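Local coordinates for protein cobalt-precorrin-5B C(1)-methyltransferase (PDB 1SR8) that probably catalyses the S-adenosylmethionine-dependent methylation of C-1 in cobalt-precorrin-5B, giving cobalt-precorrin-6A on the anaerobic route to adenosylcobalamin, at residues A[37-47]-A[88-96]; A[116-124]-A[157-165]. One frame throughout, in Å; residues are numbered along the deposited sequence.

Contact 1 joins 37-47 to 88-96, and contact 2 joins 116-124 to 157-165. Along the chain they come in series: contact 1 closes before contact 2 opens. Their centres lie about 18 Å apart, and their nearest atoms are about 5 Å apart without touching. Both reach the same mixed six-stranded sheet, contact 1 through strand 86-90 and contact 2 through the neighbouring strands 155-159 and 115-118. Strand 105-111 runs between these two parts of the sheet. Contact 1 is buried near the middle of the chain and ties this sheet to strand 36-42 of a separate antiparallel sheet. Contact 2 lies further out, where strand 115-118 forms one edge.

Contact 1. Residues A[37-47]-A[88-96]; sequences YLRRGITTGTT and RVRKFSGDH
The Phe92 ring lies against Ile42, whose CG1 sits over one ring face, 4.0 Å from the centroid, in a CH-pi contact. CG2 of Ile42 reaches Phe92 CZ at 3.7 Å. The carbonyl O of Arg40 meets the ring edge near its plane. With chi1 at 62°, Phe92 CG stands between the backbone N and the carbonyl carbon, and this brings one ring face over Ile42 CG1, with Gly41 CA close by. With an alanine here, Ile42 CG1 would probably lose the ring face it packs on, and a gap would be likely to open beside Gly41. Beside the ring, Ile42 N donates to Phe92 O at 2.9 Å.

Asp95 grips the strand further along. Its OD2 accepts from Arg39 N at 2.7 Å on the anti side, and Asp95 N returns a bond to Arg39 O at 2.8 Å. Gly94 CA also approaches this oxygen, and the positive phi of Gly94 suits glycine in the type II' turn 93-96.

Lys91 runs out extended past Ile42 O, with CE 3.4 Å from that oxygen. Its NZ forms a salt bridge with Asp99. Thr47 OG1 packs on Lys91 CB at 3.4 Å and donates to Thr43 O at the start of helix 44-57. Backbone bonds and the Asp95 carboxylate thus join strand 36-42 to the segment after strand 86-90, while the charge of Lys91 is probably balanced by Asp99, outside the two segments.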
ATOM      1  N   TYR A  37     -15.665   8.600  -6.962  1.00 38.59           N
ATOM      2  CA  TYR A  37     -14.279   8.196  -6.723  1.00 38.56           C
ATOM      3  C   TYR A  37     -14.142   7.381  -5.436  1.00 37.46           C
ATOM      4  O   TYR A  37     -14.966   7.491  -4.529  1.00 38.92           O
ATOM      5  CB  TYR A  37     -13.377   9.434  -6.583  1.00 39.84           C
ATOM      6  CG  TYR A  37     -13.238  10.287  -7.829  1.00 42.61           C
ATOM      7  CD1 TYR A  37     -12.316   9.960  -8.828  1.00 43.00           C
ATOM      8  CD2 TYR A  37     -14.038  11.421  -8.017  1.00 44.26           C
ATOM      9  CE1 TYR A  37     -12.192  10.741  -9.993  1.00 44.53           C
ATOM     10  CE2 TYR A  37     -13.924  12.212  -9.180  1.00 46.14           C
ATOM     11  CZ  TYR A  37     -13.001  11.865 -10.162  1.00 45.51           C
ATOM     12  OH  TYR A  37     -12.895  12.628 -11.309  1.00 45.29           O
ATOM     13  N   LEU A  38     -13.111   6.543  -5.379  1.00 35.19           N
ATOM     14  CA  LEU A  38     -12.800   5.776  -4.176  1.00 32.23           C
ATOM     15  C   LEU A  38     -11.442   6.351  -3.787  1.00 31.55           C
ATOM     16  O   LEU A  38     -10.598   6.603  -4.652  1.00 30.66           O
ATOM     17  CB  LEU A  38     -12.679   4.275  -4.454  1.00 32.81           C
ATOM     18  CG  LEU A  38     -13.955   3.436  -4.340  1.00 34.38           C
ATOM     19  CD1 LEU A  38     -13.675   1.997  -4.753  1.00 35.71           C
ATOM     20  CD2 LEU A  38     -14.461   3.476  -2.916  1.00 33.78           C
ATOM     21  N   ARG A  39     -11.242   6.586  -2.496  1.00 31.07           N
ATOM     22  CA  ARG A  39      -9.993   7.164  -2.007  1.00 30.48           C
ATOM     23  C   ARG A  39      -8.980   6.114  -1.527  1.00 27.43           C
ATOM     24  O   ARG A  39      -9.303   5.249  -0.715  1.00 25.92           O
ATOM     25  CB  ARG A  39     -10.299   8.159  -0.865  1.00 33.08           C
ATOM     26  CG  ARG A  39     -11.196   9.344  -1.263  1.00 38.36           C
ATOM     27  CD  ARG A  39     -12.014   9.889  -0.077  1.00 43.00           C
ATOM     28  NE  ARG A  39     -11.461  11.107   0.529  1.00 49.50           N
ATOM     29  CZ  ARG A  39     -11.577  12.345   0.031  1.00 52.30           C
ATOM     30  NH1 ARG A  39     -12.236  12.562  -1.105  1.00 53.75           N
ATOM     31  NH2 ARG A  39     -11.036  13.378   0.674  1.00 51.84           N
ATOM     32  N   ARG A  40      -7.762   6.186  -2.055  1.00 25.60           N
ATOM     33  CA  ARG A  40      -6.698   5.286  -1.624  1.00 25.29           C
ATOM     34  C   ARG A  40      -6.081   5.920  -0.376  1.00 25.95           C
ATOM     35  O   ARG A  40      -6.186   7.133  -0.173  1.00 25.66           O
ATOM     36  CB  ARG A  40      -5.600   5.169  -2.688  1.00 23.53           C
ATOM     37  CG  ARG A  40      -5.960   4.337  -3.897  1.00 23.57           C
ATOM     38  CD  ARG A  40      -4.775   3.474  -4.286  1.00 21.87           C
ATOM     39  NE  ARG A  40      -5.050   2.616  -5.432  1.00 21.94           N
ATOM     40  CZ  ARG A  40      -5.035   3.029  -6.696  1.00 21.95           C
ATOM     41  NH1 ARG A  40      -4.756   4.294  -6.976  1.00 21.63           N
ATOM     42  NH2 ARG A  40      -5.291   2.175  -7.680  1.00 18.90           N
ATOM     43  N   GLY A  41      -5.433   5.109   0.452  1.00 24.81           N
ATOM     44  CA  GLY A  41      -4.791   5.643   1.640  1.00 22.44           C
ATOM     45  C   GLY A  41      -3.289   5.582   1.458  1.00 21.53           C
ATOM     46  O   GLY A  41      -2.808   5.303   0.358  1.00 19.71           O
ATOM     47  N   ILE A  42      -2.545   5.869   2.521  1.00 20.93           N
ATOM     48  CA  ILE A  42      -1.089   5.797   2.477  1.00 20.39           C
ATOM     49  C   ILE A  42      -0.687   4.719   3.469  1.00 20.68           C
ATOM     50  O   ILE A  42      -1.310   4.573   4.524  1.00 21.31           O
ATOM     51  CB  ILE A  42      -0.403   7.128   2.877  1.00 20.51           C
ATOM     52  CG1 ILE A  42      -0.937   7.613   4.232  1.00 21.35           C
ATOM     53  CG2 ILE A  42      -0.598   8.160   1.770  1.00 21.94           C
ATOM     54  CD1 ILE A  42      -0.152   8.771   4.833  1.00 20.84           C
ATOM     55  N   THR A  43       0.341   3.952   3.129  1.00 19.22           N
ATOM     56  CA  THR A  43       0.809   2.882   3.999  1.00 18.14           C
ATOM     57  C   THR A  43       1.597   3.408   5.206  1.00 18.91           C
ATOM     58  O   THR A  43       1.948   4.583   5.271  1.00 18.35           O
ATOM     59  CB  THR A  43       1.750   1.946   3.242  1.00 15.89           C
ATOM     60  OG1 THR A  43       2.819   2.721   2.694  1.00 15.64           O
ATOM     61  CG2 THR A  43       1.024   1.225   2.136  1.00 15.99           C
ATOM     62  N   THR A  44       1.868   2.515   6.155  1.00 18.63           N
ATOM     63  CA  THR A  44       2.667   2.839   7.328  1.00 18.08           C
ATOM     64  C   THR A  44       4.058   3.263   6.824  1.00 17.83           C
ATOM     65  O   THR A  44       4.722   4.120   7.412  1.00 16.37           O
ATOM     66  CB  THR A  44       2.800   1.600   8.238  1.00 20.19           C
ATOM     67  OG1 THR A  44       2.986   0.435   7.423  1.00 21.47           O
ATOM     68  CG2 THR A  44       1.546   1.401   9.068  1.00 20.55           C
ATOM     69  N   GLY A  45       4.487   2.654   5.719  1.00 16.46           N
ATOM     70  CA  GLY A  45       5.778   2.982   5.140  1.00 16.44           C
ATOM     71  C   GLY A  45       5.784   4.402   4.608  1.00 17.65           C
ATOM     72  O   GLY A  45       6.748   5.149   4.814  1.00 17.95           O
ATOM     73  N   THR A  46       4.707   4.798   3.934  1.00 16.74           N
ATOM     74  CA  THR A  46       4.635   6.146   3.393  1.00 16.20           C
ATOM     75  C   THR A  46       4.439   7.174   4.503  1.00 16.20           C
ATOM     76  O   THR A  46       4.945   8.291   4.417  1.00 16.22           O
ATOM     77  CB  THR A  46       3.490   6.283   2.394  1.00 17.42           C
ATOM     78  OG1 THR A  46       3.758   5.469   1.247  1.00 18.44           O
ATOM     79  CG2 THR A  46       3.334   7.735   1.967  1.00 15.44           C
ATOM     80  N   THR A  47       3.704   6.794   5.542  1.00 16.47           N
ATOM     81  CA  THR A  47       3.452   7.697   6.659  1.00 17.95           C
ATOM     82  C   THR A  47       4.759   7.908   7.410  1.00 19.43           C
ATOM     83  O   THR A  47       5.071   9.023   7.841  1.00 21.25           O
ATOM     84  CB  THR A  47       2.381   7.126   7.602  1.00 18.25           C
ATOM     85  OG1 THR A  47       1.167   6.917   6.864  1.00 17.12           O
ATOM     86  CG2 THR A  47       2.112   8.088   8.754  1.00 15.74           C
ATOM     87  N   ARG A  88       4.790  14.820  13.470  1.00 28.90           N
ATOM     88  CA  ARG A  88       3.710  13.933  13.865  1.00 28.97           C
ATOM     89  C   ARG A  88       2.850  13.772  12.613  1.00 28.23           C
ATOM     90  O   ARG A  88       2.384  14.765  12.051  1.00 27.16           O
ATOM     91  CB  ARG A  88       2.915  14.606  14.981  1.00 32.22           C
ATOM     92  CG  ARG A  88       1.881  13.744  15.639  1.00 38.55           C
ATOM     93  CD  ARG A  88       1.070  14.539  16.661  1.00 42.29           C
ATOM     94  NE  ARG A  88       0.130  13.679  17.378  1.00 45.79           N
ATOM     95  CZ  ARG A  88       0.475  12.811  18.329  1.00 46.81           C
ATOM     96  NH1 ARG A  88       1.749  12.692  18.692  1.00 45.82           N
ATOM     97  NH2 ARG A  88      -0.453  12.044  18.901  1.00 47.35           N
ATOM     98  N   VAL A  89       2.657  12.535  12.162  1.00 25.87           N
ATOM     99  CA  VAL A  89       1.859  12.289  10.958  1.00 24.60           C
ATOM    100  C   VAL A  89       0.898  11.141  11.186  1.00 23.40           C
ATOM    101  O   VAL A  89       1.277  10.100  11.702  1.00 24.10           O
ATOM    102  CB  VAL A  89       2.750  11.940   9.749  1.00 25.27           C
ATOM    103  CG1 VAL A  89       1.904  11.863   8.489  1.00 26.65           C
ATOM    104  CG2 VAL A  89       3.847  12.976   9.586  1.00 25.80           C
ATOM    105  N   ARG A  90      -0.353  11.330  10.793  1.00 23.35           N
ATOM    106  CA  ARG A  90      -1.361  10.301  10.982  1.00 24.55           C
ATOM    107  C   ARG A  90      -1.595   9.562   9.668  1.00 24.32           C
ATOM    108  O   ARG A  90      -1.724  10.175   8.608  1.00 24.02           O
ATOM    109  CB  ARG A  90      -2.673  10.946  11.464  1.00 26.92           C
ATOM    110  CG  ARG A  90      -3.721   9.983  12.036  1.00 28.75           C
ATOM    111  CD  ARG A  90      -5.011  10.727  12.444  1.00 28.84           C
ATOM    112  NE  ARG A  90      -4.825  11.659  13.557  1.00 26.81           N
ATOM    113  CZ  ARG A  90      -4.691  11.296  14.829  1.00 29.29           C
ATOM    114  NH1 ARG A  90      -4.725  10.015  15.168  1.00 30.47           N
ATOM    115  NH2 ARG A  90      -4.514  12.214  15.773  1.00 30.79           N
ATOM    116  N   LYS A  91      -1.629   8.240   9.739  1.00 23.18           N
ATOM    117  CA  LYS A  91      -1.879   7.440   8.552  1.00 23.73           C
ATOM    118  C   LYS A  91      -3.373   7.439   8.241  1.00 23.84           C
ATOM    119  O   LYS A  91      -4.206   7.394   9.155  1.00 25.04           O
ATOM    120  CB  LYS A  91      -1.448   5.992   8.769  1.00 21.95           C
ATOM    121  CG  LYS A  91      -2.132   5.050   7.795  1.00 21.35           C
ATOM    122  CD  LYS A  91      -1.769   3.607   7.989  1.00 19.78           C
ATOM    123  CE  LYS A  91      -2.632   2.755   7.070  1.00 19.34           C
ATOM    124  NZ  LYS A  91      -2.364   1.304   7.198  1.00 20.26           N
ATOM    125  N   PHE A  92      -3.714   7.496   6.958  1.00 23.55           N
ATOM    126  CA  PHE A  92      -5.117   7.427   6.563  1.00 21.71           C
ATOM    127  C   PHE A  92      -5.266   6.282   5.581  1.00 21.14           C
ATOM    128  O   PHE A  92      -4.391   6.057   4.744  1.00 20.02           O
ATOM    129  CB  PHE A  92      -5.605   8.755   5.965  1.00 21.84           C
ATOM    130  CG  PHE A  92      -4.898   9.184   4.711  1.00 24.26           C
ATOM    131  CD1 PHE A  92      -5.271   8.672   3.473  1.00 24.19           C
ATOM    132  CD2 PHE A  92      -3.900  10.158   4.765  1.00 24.98           C
ATOM    133  CE1 PHE A  92      -4.669   9.126   2.298  1.00 26.67           C
ATOM    134  CE2 PHE A  92      -3.290  10.621   3.599  1.00 28.69           C
ATOM    135  CZ  PHE A  92      -3.676  10.104   2.356  1.00 27.22           C
ATOM    136  N   SER A  93      -6.362   5.542   5.701  1.00 22.44           N
ATOM    137  CA  SER A  93      -6.601   4.391   4.836  1.00 23.82           C
ATOM    138  C   SER A  93      -7.611   4.608   3.701  1.00 23.71           C
ATOM    139  O   SER A  93      -8.040   3.653   3.066  1.00 24.85           O
ATOM    140  CB  SER A  93      -7.037   3.201   5.695  1.00 25.55           C
ATOM    141  OG  SER A  93      -6.087   2.947   6.724  1.00 26.99           O
ATOM    142  N   GLY A  94      -7.978   5.856   3.431  1.00 23.46           N
ATOM    143  CA  GLY A  94      -8.932   6.114   2.368  1.00 23.92           C
ATOM    144  C   GLY A  94     -10.247   5.399   2.619  1.00 25.75           C
ATOM    145  O   GLY A  94     -10.720   5.350   3.754  1.00 26.79           O
ATOM    146  N   ASP A  95     -10.843   4.826   1.579  1.00 24.93           N
ATOM    147  CA  ASP A  95     -12.118   4.141   1.747  1.00 25.34           C
ATOM    148  C   ASP A  95     -12.039   2.659   2.094  1.00 26.36           C
ATOM    149  O   ASP A  95     -12.987   1.906   1.870  1.00 27.24           O
ATOM    150  CB  ASP A  95     -12.985   4.346   0.506  1.00 25.34           C
ATOM    151  CG  ASP A  95     -13.481   5.770   0.389  1.00 28.11           C
ATOM    152  OD1 ASP A  95     -14.125   6.245   1.348  1.00 30.09           O
ATOM    153  OD2 ASP A  95     -13.233   6.422  -0.648  1.00 28.81           O
ATOM    154  N   HIS A  96     -10.912   2.237   2.649  1.00 25.80           N
ATOM    155  CA  HIS A  96     -10.759   0.846   3.048  1.00 28.07           C
ATOM    156  C   HIS A  96     -11.835   0.585   4.103  1.00 30.73           C
ATOM    157  O   HIS A  96     -11.859   1.250   5.134  1.00 32.08           O
ATOM    158  CB  HIS A  96      -9.369   0.641   3.642  1.00 25.97           C
ATOM    159  CG  HIS A  96      -9.013  -0.791   3.874  1.00 24.11           C
ATOM    160  ND1 HIS A  96      -9.704  -1.596   4.752  1.00 21.31           N
ATOM    161  CD2 HIS A  96      -8.032  -1.560   3.348  1.00 22.48           C
ATOM    162  CE1 HIS A  96      -9.163  -2.802   4.758  1.00 24.03           C
ATOM    163  NE2 HIS A  96      -8.146  -2.806   3.914  1.00 23.44           N
TER
HETATM  164  O   HOH W   1       0.239  -0.176   5.910  1.00  7.20           O

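Contact 2. Residues A[116-124]-A[157-165]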
ATOM      1  N   ILE A 116      18.667   6.210   9.867  1.00 23.87           N
ATOM      2  CA  ILE A 116      17.231   6.033  10.096  1.00 22.43           C
ATOM      3  C   ILE A 116      17.047   5.000  11.200  1.00 22.57           C
ATOM      4  O   ILE A 116      17.467   3.855  11.058  1.00 23.21           O
ATOM      5  CB  ILE A 116      16.509   5.505   8.829  1.00 21.53           C
ATOM      6  CG1 ILE A 116      16.550   6.557   7.716  1.00 22.43           C
ATOM      7  CG2 ILE A 116      15.085   5.097   9.174  1.00 18.94           C
ATOM      8  CD1 ILE A 116      15.882   7.864   8.083  1.00 25.35           C
ATOM      9  N   PHE A 117      16.403   5.395  12.289  1.00 22.68           N
ATOM     10  CA  PHE A 117      16.207   4.480  13.403  1.00 22.45           C
ATOM     11  C   PHE A 117      14.737   4.367  13.754  1.00 22.75           C
ATOM     12  O   PHE A 117      13.960   5.301  13.529  1.00 22.16           O
ATOM     13  CB  PHE A 117      17.014   4.979  14.604  1.00 21.97           C
ATOM     14  CG  PHE A 117      18.433   5.354  14.252  1.00 22.87           C
ATOM     15  CD1 PHE A 117      19.368   4.371  13.933  1.00 20.10           C
ATOM     16  CD2 PHE A 117      18.816   6.698  14.178  1.00 23.22           C
ATOM     17  CE1 PHE A 117      20.667   4.717  13.539  1.00 21.03           C
ATOM     18  CE2 PHE A 117      20.108   7.057  13.786  1.00 22.15           C
ATOM     19  CZ  PHE A 117      21.035   6.064  13.466  1.00 21.06           C
ATOM     20  N   PHE A 118      14.367   3.216  14.306  1.00 22.76           N
ATOM     21  CA  PHE A 118      12.988   2.943  14.688  1.00 23.39           C
ATOM     22  C   PHE A 118      12.865   2.742  16.196  1.00 24.26           C
ATOM     23  O   PHE A 118      13.551   1.899  16.775  1.00 22.76           O
ATOM     24  CB  PHE A 118      12.507   1.708  13.924  1.00 22.61           C
ATOM     25  CG  PHE A 118      12.573   1.876  12.432  1.00 21.58           C
ATOM     26  CD1 PHE A 118      11.584   2.586  11.759  1.00 20.51           C
ATOM     27  CD2 PHE A 118      13.670   1.410  11.715  1.00 23.07           C
ATOM     28  CE1 PHE A 118      11.687   2.838  10.387  1.00 21.35           C
ATOM     29  CE2 PHE A 118      13.786   1.656  10.341  1.00 23.26           C
ATOM     30  CZ  PHE A 118      12.792   2.373   9.676  1.00 21.53           C
ATOM     31  N   GLY A 119      11.984   3.515  16.829  1.00 24.13           N
ATOM     32  CA  GLY A 119      11.826   3.408  18.267  1.00 24.20           C
ATOM     33  C   GLY A 119      10.622   2.651  18.785  1.00 25.33           C
ATOM     34  O   GLY A 119      10.249   1.605  18.269  1.00 25.20           O
ATOM     35  N   ARG A 120      10.014   3.199  19.830  1.00 27.02           N
ATOM     36  CA  ARG A 120       8.848   2.591  20.462  1.00 26.80           C
ATOM     37  C   ARG A 120       7.666   2.459  19.512  1.00 24.98           C
ATOM     38  O   ARG A 120       7.457   3.313  18.651  1.00 24.17           O
ATOM     39  CB  ARG A 120       8.410   3.429  21.667  1.00 30.52           C
ATOM     40  CG  ARG A 120       7.890   4.808  21.288  1.00 35.97           C
ATOM     41  CD  ARG A 120       7.219   5.515  22.457  1.00 40.86           C
ATOM     42  NE  ARG A 120       6.606   6.776  22.045  1.00 44.99           N
ATOM     43  CZ  ARG A 120       7.274   7.802  21.516  1.00 49.31           C
ATOM     44  NH1 ARG A 120       8.590   7.734  21.332  1.00 50.68           N
ATOM     45  NH2 ARG A 120       6.622   8.904  21.167  1.00 51.56           N
ATOM     46  N   GLY A 121       6.892   1.388  19.687  1.00 22.96           N
ATOM     47  CA  GLY A 121       5.721   1.167  18.860  1.00 23.24           C
ATOM     48  C   GLY A 121       5.977   0.379  17.592  1.00 22.51           C
ATOM     49  O   GLY A 121       5.031  -0.058  16.938  1.00 22.22           O
ATOM     50  N   VAL A 122       7.251   0.227  17.236  1.00 22.57           N
ATOM     51  CA  VAL A 122       7.651  -0.529  16.049  1.00 22.49           C
ATOM     52  C   VAL A 122       8.076  -1.916  16.526  1.00 23.81           C
ATOM     53  O   VAL A 122       9.046  -2.050  17.266  1.00 24.22           O
ATOM     54  CB  VAL A 122       8.838   0.150  15.312  1.00 21.27           C
ATOM     55  CG1 VAL A 122       9.215  -0.649  14.060  1.00 19.32           C
ATOM     56  CG2 VAL A 122       8.464   1.582  14.935  1.00 18.55           C
ATOM     57  N   GLY A 123       7.336  -2.938  16.105  1.00 24.10           N
ATOM     58  CA  GLY A 123       7.632  -4.297  16.515  1.00 24.33           C
ATOM     59  C   GLY A 123       9.016  -4.808  16.163  1.00 26.05           C
ATOM     60  O   GLY A 123       9.694  -4.280  15.284  1.00 24.90           O
ATOM     61  N   VAL A 124       9.436  -5.852  16.867  1.00 28.03           N
ATOM     62  CA  VAL A 124      10.736  -6.469  16.643  1.00 28.66           C
ATOM     63  C   VAL A 124      10.538  -7.958  16.380  1.00 30.59           C
ATOM     64  O   VAL A 124       9.754  -8.617  17.062  1.00 30.73           O
ATOM     65  CB  VAL A 124      11.660  -6.285  17.868  1.00 27.51           C
ATOM     66  CG1 VAL A 124      12.881  -7.174  17.740  1.00 27.17           C
ATOM     67  CG2 VAL A 124      12.086  -4.830  17.979  1.00 25.65           C
ATOM     68  N   ARG A 157      14.708   9.312  14.170  1.00 24.57           N
ATOM     69  CA  ARG A 157      14.186   8.109  14.799  1.00 25.11           C
ATOM     70  C   ARG A 157      12.683   8.183  14.567  1.00 24.54           C
ATOM     71  O   ARG A 157      12.045   9.198  14.865  1.00 23.99           O
ATOM     72  CB  ARG A 157      14.510   8.068  16.298  1.00 26.33           C
ATOM     73  CG  ARG A 157      13.844   6.910  17.057  1.00 30.62           C
ATOM     74  CD  ARG A 157      14.649   6.502  18.302  1.00 35.90           C
ATOM     75  NE  ARG A 157      15.219   7.666  18.978  1.00 41.17           N
ATOM     76  CZ  ARG A 157      14.494   8.676  19.454  1.00 42.70           C
ATOM     77  NH1 ARG A 157      13.165   8.660  19.344  1.00 42.77           N
ATOM     78  NH2 ARG A 157      15.100   9.725  19.997  1.00 41.27           N
ATOM     79  N   ILE A 158      12.136   7.118  13.992  1.00 23.17           N
ATOM     80  CA  ILE A 158      10.711   7.038  13.697  1.00 22.62           C
ATOM     81  C   ILE A 158      10.039   6.167  14.759  1.00 23.29           C
ATOM     82  O   ILE A 158      10.485   5.049  15.023  1.00 23.03           O
ATOM     83  CB  ILE A 158      10.487   6.427  12.292  1.00 21.67           C
ATOM     84  CG1 ILE A 158      11.185   7.297  11.235  1.00 20.02           C
ATOM     85  CG2 ILE A 158       8.991   6.271  12.026  1.00 19.55           C
ATOM     86  CD1 ILE A 158      11.204   6.700   9.846  1.00 21.85           C
ATOM     87  N   SER A 159       8.977   6.688  15.375  1.00 23.75           N
ATOM     88  CA  SER A 159       8.263   5.958  16.422  1.00 26.02           C
ATOM     89  C   SER A 159       6.757   5.971  16.231  1.00 24.77           C
ATOM     90  O   SER A 159       6.214   6.821  15.528  1.00 23.93           O
ATOM     91  CB  SER A 159       8.570   6.552  17.802  1.00 27.28           C
ATOM     92  OG  SER A 159       9.952   6.486  18.097  1.00 36.16           O
ATOM     93  N   VAL A 160       6.095   5.026  16.890  1.00 25.17           N
ATOM     94  CA  VAL A 160       4.643   4.904  16.838  1.00 25.31           C
ATOM     95  C   VAL A 160       4.122   4.821  18.287  1.00 26.75           C
ATOM     96  O   VAL A 160       4.051   3.744  18.882  1.00 25.80           O
ATOM     97  CB  VAL A 160       4.237   3.647  16.043  1.00 21.99           C
ATOM     98  CG1 VAL A 160       2.735   3.623  15.828  1.00 21.14           C
ATOM     99  CG2 VAL A 160       4.982   3.624  14.716  1.00 19.31           C
ATOM    100  N   PRO A 161       3.758   5.974  18.868  1.00 29.27           N
ATOM    101  CA  PRO A 161       3.245   6.105  20.237  1.00 30.12           C
ATOM    102  C   PRO A 161       2.275   5.023  20.714  1.00 32.48           C
ATOM    103  O   PRO A 161       2.417   4.519  21.830  1.00 33.66           O
ATOM    104  CB  PRO A 161       2.618   7.489  20.229  1.00 29.14           C
ATOM    105  CG  PRO A 161       3.547   8.247  19.333  1.00 29.86           C
ATOM    106  CD  PRO A 161       3.766   7.283  18.186  1.00 28.82           C
ATOM    107  N   ASP A 162       1.295   4.660  19.887  1.00 33.11           N
ATOM    108  CA  ASP A 162       0.325   3.638  20.285  1.00 34.88           C
ATOM    109  C   ASP A 162       0.563   2.337  19.549  1.00 34.36           C
ATOM    110  O   ASP A 162      -0.319   1.482  19.479  1.00 34.10           O
ATOM    111  CB  ASP A 162      -1.106   4.101  20.004  1.00 38.13           C
ATOM    112  CG  ASP A 162      -1.459   5.384  20.724  1.00 43.17           C
ATOM    113  OD1 ASP A 162      -1.277   5.458  21.961  1.00 45.18           O
ATOM    114  OD2 ASP A 162      -1.926   6.323  20.049  1.00 45.68           O
ATOM    115  N   GLY A 163       1.763   2.188  19.008  1.00 32.23           N
ATOM    116  CA  GLY A 163       2.080   0.997  18.256  1.00 32.50           C
ATOM    117  C   GLY A 163       2.015  -0.299  19.026  1.00 34.27           C
ATOM    118  O   GLY A 163       1.490  -1.291  18.526  1.00 34.51           O
ATOM    119  N   GLU A 164       2.543  -0.310  20.241  1.00 35.93           N
ATOM    120  CA  GLU A 164       2.541  -1.534  21.026  1.00 39.04           C
ATOM    121  C   GLU A 164       1.131  -2.008  21.325  1.00 40.02           C
ATOM    122  O   GLU A 164       0.855  -3.211  21.310  1.00 40.41           O
ATOM    123  CB  GLU A 164       3.300  -1.331  22.328  1.00 41.09           C
ATOM    124  CG  GLU A 164       3.597  -2.629  23.045  1.00 45.19           C
ATOM    125  CD  GLU A 164       4.343  -2.408  24.334  1.00 46.65           C
ATOM    126  OE1 GLU A 164       5.426  -1.785  24.291  1.00 47.50           O
ATOM    127  OE2 GLU A 164       3.842  -2.854  25.387  1.00 50.36           O
ATOM    128  N   GLU A 165       0.242  -1.058  21.599  1.00 39.69           N
ATOM    129  CA  GLU A 165      -1.146  -1.381  21.879  1.00 40.39           C
ATOM    130  C   GLU A 165      -1.842  -1.844  20.610  1.00 40.23           C
ATOM    131  O   GLU A 165      -2.281  -2.990  20.523  1.00 40.56           O
ATOM    132  CB  GLU A 165      -1.881  -0.167  22.451  1.00 41.81           C
ATOM    133  CG  GLU A 165      -1.687   0.001  23.939  1.00 45.92           C
ATOM    134  CD  GLU A 165      -1.861  -1.310  24.698  1.00 49.08           C
ATOM    135  OE1 GLU A 165      -2.926  -1.954  24.558  1.00 50.29           O
ATOM    136  OE2 GLU A 165      -0.926  -1.698  25.438  1.00 51.87           O
TER
HETATM  137  O   HOH W   2      11.071   6.029  20.811  1.00 18.47           O
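Strands 116-118 and 157-159 run parallel, their axes 4.4 Å apart at closest approach and 30° from each other in direction. Ile158 N donates to Phe117 O at 2.6 Å, and Ile158 O accepts from Gly119 N at 2.8 Å. Beyond the strand ends, Val160 N bonds to Arg120 O, nearly straight at 172°.

Phe118 and Ile158 lie side by side and point the same way, with Phe118 CE1 3.9 Å from Ile158 CD1. Phe118 CG is anti to its own carbonyl carbon (chi1 -59°), and this sets the ring alongside the isoleucine. Helix 133-149 packs on this face through Ile139, which Ile158 touches. The two strands are the parallel pair of a beta-alpha-beta crossover: strand 115-118 leads by way of helix 133-149 to strand 155-159, its neighbour in the mixed sheet. Here the path between also includes strands 121-125 and 128-129.

After the strands both segments turn, one through the type II turn 119-122 and the other through the type I turn 160-163. Gly121 sits close against the second turn: its CA is 3.1 Å from Val160 O, and a side chain in its place would clash there. The Val122 and Val160 side chains cross at about a right angle, CG2 to CG2.

Ser159 CB lies over one face of the Arg120 guanidinium, 3.7 Å from NH1. Arg120 NH2 comes within 3.6 Å of Pro161 CG and forms a salt bridge with Glu107 on strand 105-111. A water accepts from Arg120 N and lies 3.0 Å from Ser159 OG.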